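Long-range contact in cellulose 1,4-beta-cellobiosidase (PDB 3ZQX), which probably binds cellulose, as the family 3b carbohydrate-binding module of a cellulosomal cellobiohydrolase: residues Y7-I19 against F108-K122. The protein carries 1 engineered substitution. Residues are numbered along the deposited sequence; the frame is centred on the assembly and turned at random.
With CA (calcium ion), chain B.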
loop_
_atom_site.group_PDB
_atom_site.type_symbol
_atom_site.label_atom_id
_atom_site.label_comp_id
_atom_site.label_asym_id
_atom_site.label_seq_id
_atom_site.Cartn_x
_atom_site.Cartn_y
_atom_site.Cartn_z
ATOM N N TYR A 7 -6.023 3.006 5.694
ATOM C CA TYR A 7 -6.457 2.075 4.665
ATOM C C TYR A 7 -7.962 1.963 4.676
ATOM O O TYR A 7 -8.605 2.130 5.711
ATOM C CB TYR A 7 -5.859 0.704 4.974
ATOM C CG TYR A 7 -6.473 -0.538 4.343
ATOM C CD1 TYR A 7 -6.100 -0.964 3.079
ATOM C CD2 TYR A 7 -7.365 -1.335 5.056
ATOM C CE1 TYR A 7 -6.619 -2.129 2.527
ATOM C CE2 TYR A 7 -7.891 -2.496 4.510
ATOM C CZ TYR A 7 -7.506 -2.899 3.251
ATOM O OH TYR A 7 -8.032 -4.066 2.733
ATOM N N LEU A 8 -8.508 1.668 3.504
ATOM C CA LEU A 8 -9.848 1.120 3.394
ATOM C C LEU A 8 -9.862 0.117 2.248
ATOM O O LEU A 8 -9.049 0.189 1.317
ATOM C CB LEU A 8 -10.909 2.210 3.210
ATOM C CG LEU A 8 -10.893 3.046 1.928
ATOM C CD1 LEU A 8 -11.585 2.326 0.784
ATOM C CD2 LEU A 8 -11.548 4.398 2.172
ATOM N N CYS A 9 -10.787 -0.827 2.339
ATOM C CA CYS A 9 -10.945 -1.898 1.370
ATOM C C CYS A 9 -12.166 -1.627 0.504
ATOM O O CYS A 9 -13.235 -1.317 1.017
ATOM C CB CYS A 9 -11.144 -3.218 2.108
ATOM S SG CYS A 9 -11.326 -4.643 1.042
ATOM N N GLU A 10 -11.995 -1.741 -0.807
ATOM C CA GLU A 10 -13.111 -1.633 -1.745
ATOM C C GLU A 10 -13.583 -3.004 -2.214
ATOM O O GLU A 10 -14.765 -3.324 -2.089
ATOM C CB GLU A 10 -12.837 -0.651 -2.884
ATOM C CG GLU A 10 -12.828 0.787 -2.379
ATOM C CD GLU A 10 -12.819 1.824 -3.480
ATOM O OE1 GLU A 10 -12.234 1.569 -4.553
ATOM O OE2 GLU A 10 -13.402 2.907 -3.268
ATOM N N ASN A 11 -12.687 -3.809 -2.777
ATOM C CA ASN A 11 -13.102 -5.141 -3.201
ATOM C C ASN A 11 -12.935 -6.129 -2.057
ATOM O O ASN A 11 -11.823 -6.494 -1.669
ATOM C CB ASN A 11 -12.266 -5.612 -4.390
ATOM C CG ASN A 11 -12.756 -5.056 -5.710
ATOM O OD1 ASN A 11 -13.709 -4.279 -5.759
ATOM N ND2 ASN A 11 -12.098 -5.449 -6.793
ATOM N N THR A 12 -14.076 -6.567 -1.534
ATOM C CA THR A 12 -14.128 -7.418 -0.353
ATOM C C THR A 12 -14.272 -8.906 -0.644
ATOM O O THR A 12 -14.217 -9.721 0.272
ATOM C CB THR A 12 -15.303 -7.006 0.545
ATOM O OG1 THR A 12 -16.521 -7.108 -0.199
ATOM C CG2 THR A 12 -15.135 -5.569 1.010
ATOM N N GLN A 13 -14.436 -9.264 -1.912
ATOM C CA GLN A 13 -14.642 -10.661 -2.280
ATOM C C GLN A 13 -13.351 -11.449 -2.134
ATOM O O GLN A 13 -12.295 -10.986 -2.555
ATOM C CB GLN A 13 -15.120 -10.760 -3.729
ATOM C CG GLN A 13 -16.527 -10.239 -3.967
ATOM C CD GLN A 13 -17.591 -11.228 -3.538
ATOM O OE1 GLN A 13 -17.935 -12.147 -4.282
ATOM N NE2 GLN A 13 -18.121 -11.044 -2.333
ATOM N N THR A 14 -13.449 -12.630 -1.529
ATOM C CA THR A 14 -12.308 -13.526 -1.382
ATOM C C THR A 14 -11.646 -13.748 -2.740
ATOM O O THR A 14 -10.439 -13.541 -2.919
ATOM C CB THR A 14 -12.746 -14.886 -0.776
ATOM O OG1 THR A 14 -13.263 -14.674 0.543
ATOM C CG2 THR A 14 -11.571 -15.850 -0.704
ATOM N N SER A 15 -12.464 -14.146 -3.704
ATOM C CA SER A 15 -11.994 -14.463 -5.038
ATOM C C SER A 15 -12.277 -13.278 -5.952
ATOM O O SER A 15 -13.438 -12.905 -6.153
ATOM C CB SER A 15 -12.696 -15.712 -5.556
ATOM O OG SER A 15 -12.401 -15.918 -6.923
ATOM N N THR A 16 -11.223 -12.651 -6.465
ATOM C CA THR A 16 -11.396 -11.498 -7.336
ATOM C C THR A 16 -10.186 -11.346 -8.229
ATOM O O THR A 16 -9.079 -11.715 -7.842
ATOM C CB THR A 16 -11.581 -10.197 -6.522
ATOM O OG1 THR A 16 -11.685 -9.085 -7.417
ATOM C CG2 THR A 16 -10.408 -9.967 -5.583
ATOM N N GLN A 17 -10.387 -10.761 -9.401
ATOM C CA GLN A 17 -9.273 -10.431 -10.270
ATOM C C GLN A 17 -8.549 -9.157 -9.842
ATOM O O GLN A 17 -7.464 -8.873 -10.351
ATOM C CB GLN A 17 -9.754 -10.298 -11.708
ATOM C CG GLN A 17 -10.270 -11.597 -12.279
ATOM C CD GLN A 17 -11.191 -11.361 -13.446
ATOM O OE1 GLN A 17 -12.212 -10.692 -13.308
ATOM N NE2 GLN A 17 -10.818 -11.870 -14.613
ATOM N N GLU A 18 -9.151 -8.368 -8.955
ATOM C CA GLU A 18 -8.543 -7.115 -8.532
ATOM C C GLU A 18 -8.575 -6.952 -7.017
ATOM O O GLU A 18 -9.639 -6.776 -6.425
ATOM C CB GLU A 18 -9.276 -5.936 -9.180
ATOM C CG GLU A 18 -9.120 -5.893 -10.689
ATOM C CD GLU A 18 -9.751 -4.669 -11.319
ATOM O OE1 GLU A 18 -10.719 -4.132 -10.749
ATOM O OE2 GLU A 18 -9.271 -4.241 -12.386
ATOM N N ILE A 19 -7.405 -6.958 -6.387
ATOM C CA ILE A 19 -7.294 -6.398 -5.049
ATOM C C ILE A 19 -7.529 -4.906 -5.225
ATOM O O ILE A 19 -6.998 -4.326 -6.169
ATOM C CB ILE A 19 -5.896 -6.652 -4.440
ATOM C CG1 ILE A 19 -5.633 -8.153 -4.293
ATOM C CG2 ILE A 19 -5.744 -5.917 -3.122
ATOM C CD1 ILE A 19 -4.204 -8.491 -3.897
ATOM N N PHE A 108 -7.412 -14.912 -11.093
ATOM C CA PHE A 108 -8.052 -14.591 -9.820
ATOM C C PHE A 108 -7.106 -14.684 -8.629
ATOM O O PHE A 108 -6.398 -15.683 -8.454
ATOM C CB PHE A 108 -9.231 -15.531 -9.561
ATOM C CG PHE A 108 -10.432 -15.257 -10.415
ATOM C CD1 PHE A 108 -10.499 -15.730 -11.713
ATOM C CD2 PHE A 108 -11.499 -14.531 -9.918
ATOM C CE1 PHE A 108 -11.608 -15.481 -12.501
ATOM C CE2 PHE A 108 -12.615 -14.287 -10.702
ATOM C CZ PHE A 108 -12.665 -14.766 -11.992
ATOM N N HIS A 109 -7.125 -13.648 -7.800
ATOM C CA HIS A 109 -6.540 -13.711 -6.471
ATOM C C HIS A 109 -7.414 -14.501 -5.514
ATOM O O HIS A 109 -8.632 -14.575 -5.686
ATOM C CB HIS A 109 -6.486 -12.324 -5.833
ATOM C CG HIS A 109 -5.652 -11.320 -6.554
ATOM N ND1 HIS A 109 -4.282 -11.267 -6.434
ATOM C CD2 HIS A 109 -6.009 -10.271 -7.330
ATOM C CE1 HIS A 109 -3.825 -10.241 -7.130
ATOM N NE2 HIS A 109 -4.854 -9.618 -7.681
ATOM N N ASP A 110 -6.783 -15.035 -4.472
ATOM C CA ASP A 110 -7.469 -15.413 -3.239
ATOM C C ASP A 110 -7.017 -14.404 -2.195
ATOM O O ASP A 110 -5.857 -14.391 -1.805
ATOM C CB ASP A 110 -7.044 -16.825 -2.834
ATOM C CG ASP A 110 -7.667 -17.284 -1.529
ATOM O OD1 ASP A 110 -8.353 -16.500 -0.852
ATOM O OD2 ASP A 110 -7.444 -18.462 -1.174
ATOM N N GLN A 111 -7.916 -13.536 -1.755
ATOM C CA GLN A 111 -7.534 -12.519 -0.782
ATOM C C GLN A 111 -7.534 -13.037 0.648
ATOM O O GLN A 111 -6.997 -12.374 1.534
ATOM C CB GLN A 111 -8.460 -11.304 -0.858
ATOM C CG GLN A 111 -8.487 -10.616 -2.199
ATOM C CD GLN A 111 -9.006 -9.202 -2.089
ATOM O OE1 GLN A 111 -8.237 -8.270 -1.848
ATOM N NE2 GLN A 111 -10.314 -9.031 -2.250
ATOM N N SER A 112 -8.118 -14.209 0.877
ATOM C CA SER A 112 -8.290 -14.690 2.251
ATOM C C SER A 112 -6.986 -15.037 2.945
ATOM O O SER A 112 -6.941 -15.118 4.135
ATOM C CB SER A 112 -9.290 -15.869 2.313
ATOM O OG SER A 112 -8.733 -17.011 1.762
ATOM N N ASN A 113 -5.952 -15.244 2.149
ATOM C CA ASN A 113 -4.641 -15.539 2.654
ATOM C C ASN A 113 -3.640 -14.383 2.464
ATOM O O ASN A 113 -2.447 -14.603 2.332
ATOM C CB ASN A 113 -4.107 -16.838 2.042
ATOM C CG ASN A 113 -3.996 -16.763 0.569
ATOM O OD1 ASN A 113 -4.244 -15.718 -0.001
ATOM N ND2 ASN A 113 -3.578 -17.850 -0.075
ATOM N N ASP A 114 -4.183 -13.161 2.448
ATOM C CA ASP A 114 -3.369 -11.954 2.289
ATOM C C ASP A 114 -3.317 -11.211 3.626
ATOM O O ASP A 114 -4.334 -10.809 4.160
ATOM C CB ASP A 114 -3.963 -11.021 1.255
ATOM C CG ASP A 114 -3.924 -11.595 -0.139
ATOM O OD1 ASP A 114 -3.252 -12.621 -0.360
ATOM O OD2 ASP A 114 -4.542 -10.999 -1.043
ATOM N N TYR A 115 -2.107 -11.030 4.137
ATOM C CA TYR A 115 -1.913 -10.414 5.442
ATOM C C TYR A 115 -2.557 -9.033 5.562
ATOM O O TYR A 115 -3.155 -8.711 6.592
ATOM C CB TYR A 115 -0.420 -10.332 5.725
ATOM C CG TYR A 115 -0.015 -9.626 6.992
ATOM C CD1 TYR A 115 0.029 -10.303 8.201
ATOM C CD2 TYR A 115 0.399 -8.298 6.971
ATOM C CE1 TYR A 115 0.443 -9.663 9.358
ATOM C CE2 TYR A 115 0.821 -7.656 8.118
ATOM C CZ TYR A 115 0.839 -8.344 9.310
ATOM O OH TYR A 115 1.250 -7.733 10.476
ATOM N N SER A 116 -2.441 -8.206 4.526
ATOM C CA SER A 116 -2.921 -6.829 4.626
ATOM C C SER A 116 -4.393 -6.641 4.267
ATOM O O SER A 116 -4.905 -5.533 4.382
ATOM C CB SER A 116 -2.065 -5.878 3.782
ATOM O OG SER A 116 -0.708 -5.877 4.204
ATOM N N PHE A 117 -5.075 -7.695 3.839
ATOM C CA PHE A 117 -6.488 -7.594 3.457
ATOM C C PHE A 117 -7.394 -7.521 4.680
ATOM O O PHE A 117 -7.309 -8.376 5.552
ATOM C CB PHE A 117 -6.829 -8.840 2.639
ATOM C CG PHE A 117 -8.288 -9.001 2.272
ATOM C CD1 PHE A 117 -8.940 -8.078 1.465
ATOM C CD2 PHE A 117 -8.974 -10.148 2.654
ATOM C CE1 PHE A 117 -10.258 -8.267 1.094
ATOM C CE2 PHE A 117 -10.285 -10.345 2.282
ATOM C CZ PHE A 117 -10.930 -9.405 1.498
ATOM N N ASP A 118 -8.229 -6.489 4.779
ATOM C CA ASP A 118 -9.256 -6.426 5.815
ATOM C C ASP A 118 -10.563 -5.888 5.266
ATOM O O ASP A 118 -10.734 -4.673 5.190
ATOM C CB ASP A 118 -8.817 -5.652 7.051
ATOM C CG ASP A 118 -9.783 -5.827 8.209
ATOM O OD1 ASP A 118 -10.939 -6.237 7.969
ATOM O OD2 ASP A 118 -9.380 -5.554 9.360
ATOM N N PRO A 119 -11.447 -6.774 4.809
ATOM C CA PRO A 119 -12.685 -6.336 4.164
ATOM C C PRO A 119 -13.655 -5.630 5.109
ATOM O O PRO A 119 -14.659 -5.081 4.639
ATOM C CB PRO A 119 -13.277 -7.637 3.623
ATOM C CG PRO A 119 -12.778 -8.680 4.550
ATOM C CD PRO A 119 -11.384 -8.242 4.937
ATOM N N THR A 120 -13.419 -5.703 6.414
ATOM C CA THR A 120 -14.285 -5.012 7.358
ATOM C C THR A 120 -14.008 -3.518 7.448
ATOM O O THR A 120 -14.807 -2.788 8.049
ATOM C CB THR A 120 -14.214 -5.611 8.784
ATOM O OG1 THR A 120 -12.975 -5.263 9.409
ATOM C CG2 THR A 120 -14.397 -7.124 8.756
ATOM N N ILE A 121 -12.916 -3.046 6.841
ATOM C CA ILE A 121 -12.591 -1.626 6.955
ATOM C C ILE A 121 -13.044 -0.952 5.669
ATOM O O ILE A 121 -12.407 -1.079 4.620
ATOM C CB ILE A 121 -11.069 -1.431 7.131
ATOM C CG1 ILE A 121 -10.603 -2.167 8.389
ATOM C CG2 ILE A 121 -10.737 0.042 7.220
ATOM C CD1 ILE A 121 -9.120 -2.120 8.629
ATOM N N LYS A 122 -14.174 -0.254 5.757
ATOM C CA LYS A 122 -14.753 0.418 4.593
ATOM C C LYS A 122 -14.559 1.920 4.556
ATOM O O LYS A 122 -14.830 2.551 3.542
ATOM C CB LYS A 122 -16.239 0.078 4.460
ATOM C CG LYS A 122 -16.520 -1.407 4.308
ATOM C CD LYS A 122 -15.906 -1.954 3.034
ATOM C CE LYS A 122 -16.541 -1.328 1.802
ATOM N NZ LYS A 122 -16.007 -1.920 0.543
HETATM CA CA CA B . -3.453 -14.441 -1.919
HETATM O O HOH W 1 -9.084 -5.677 -1.884
HETATM O O HOH W 2 -9.564 -17.322 -5.765
HETATM O O HOH W 3 -4.101 -12.425 -3.283
#
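Gln17 CG sits over the centre of the Phe108 ring, 3.8 Å from its centroid, and the Gln17 amide, hydrogen-bonded to Trp106, stacks nearly parallel to the ring, the planes 8° apart. Ile19 crosses the neighbouring His109 imidazole at about a right angle, its CG1 centred over one face and CD1 reaching CE1; Thr16 O lies at the imidazole edge, while NE2 is hydrogen-bonded to Ile101. Phe117 is held between Pro119 CD on one face and Gln111 CB on the other. Thr12 O meets its edge in plane, 3.5 Å from Phe117 CZ, and Cys9 SG approaches CE1 obliquely. The Tyr7 ring has Cys9 N above one face, offset toward the rim, and Ile121 CD1 at its edge; with CG anti to the backbone N (chi1 161°), it extends its OH to accept a nearly straight bond from Asp118 N (3.2 Å). In the bend from strand 3-9 to strand 15-27, Gln111 NE2 donates to Asn11 O (3.0 Å) and Gln13 O (2.8 Å), both close to the amide plane, whereas OE1 rests against Ile19 CG1 and CG2. This is the edge of the beta-sandwich of a family 3 carbohydrate-binding module, where short strand 109-110 pairs antiparallel with 15-16. His109 N bonds to Thr16 O (2.7 Å), the return bond from Thr16 N being weak, and Gln111 N bonds to Thr14 O. Beyond the bridge, Asp110 O, Asn113 OD1 and Asp114 OD1 bind a calcium ion with Thr45 and Glu47, and a calcium-bound water donates to Asp114 OD2. Asp110 OD1 accepts from Ser112 N, an Asx turn, and from Ser112 OG. At the far end Cys9 N bonds to Ile121 O, and Lys122, its chain curled back at the second and third torsions, brings NZ to donate to Cys9 O (2.9 Å).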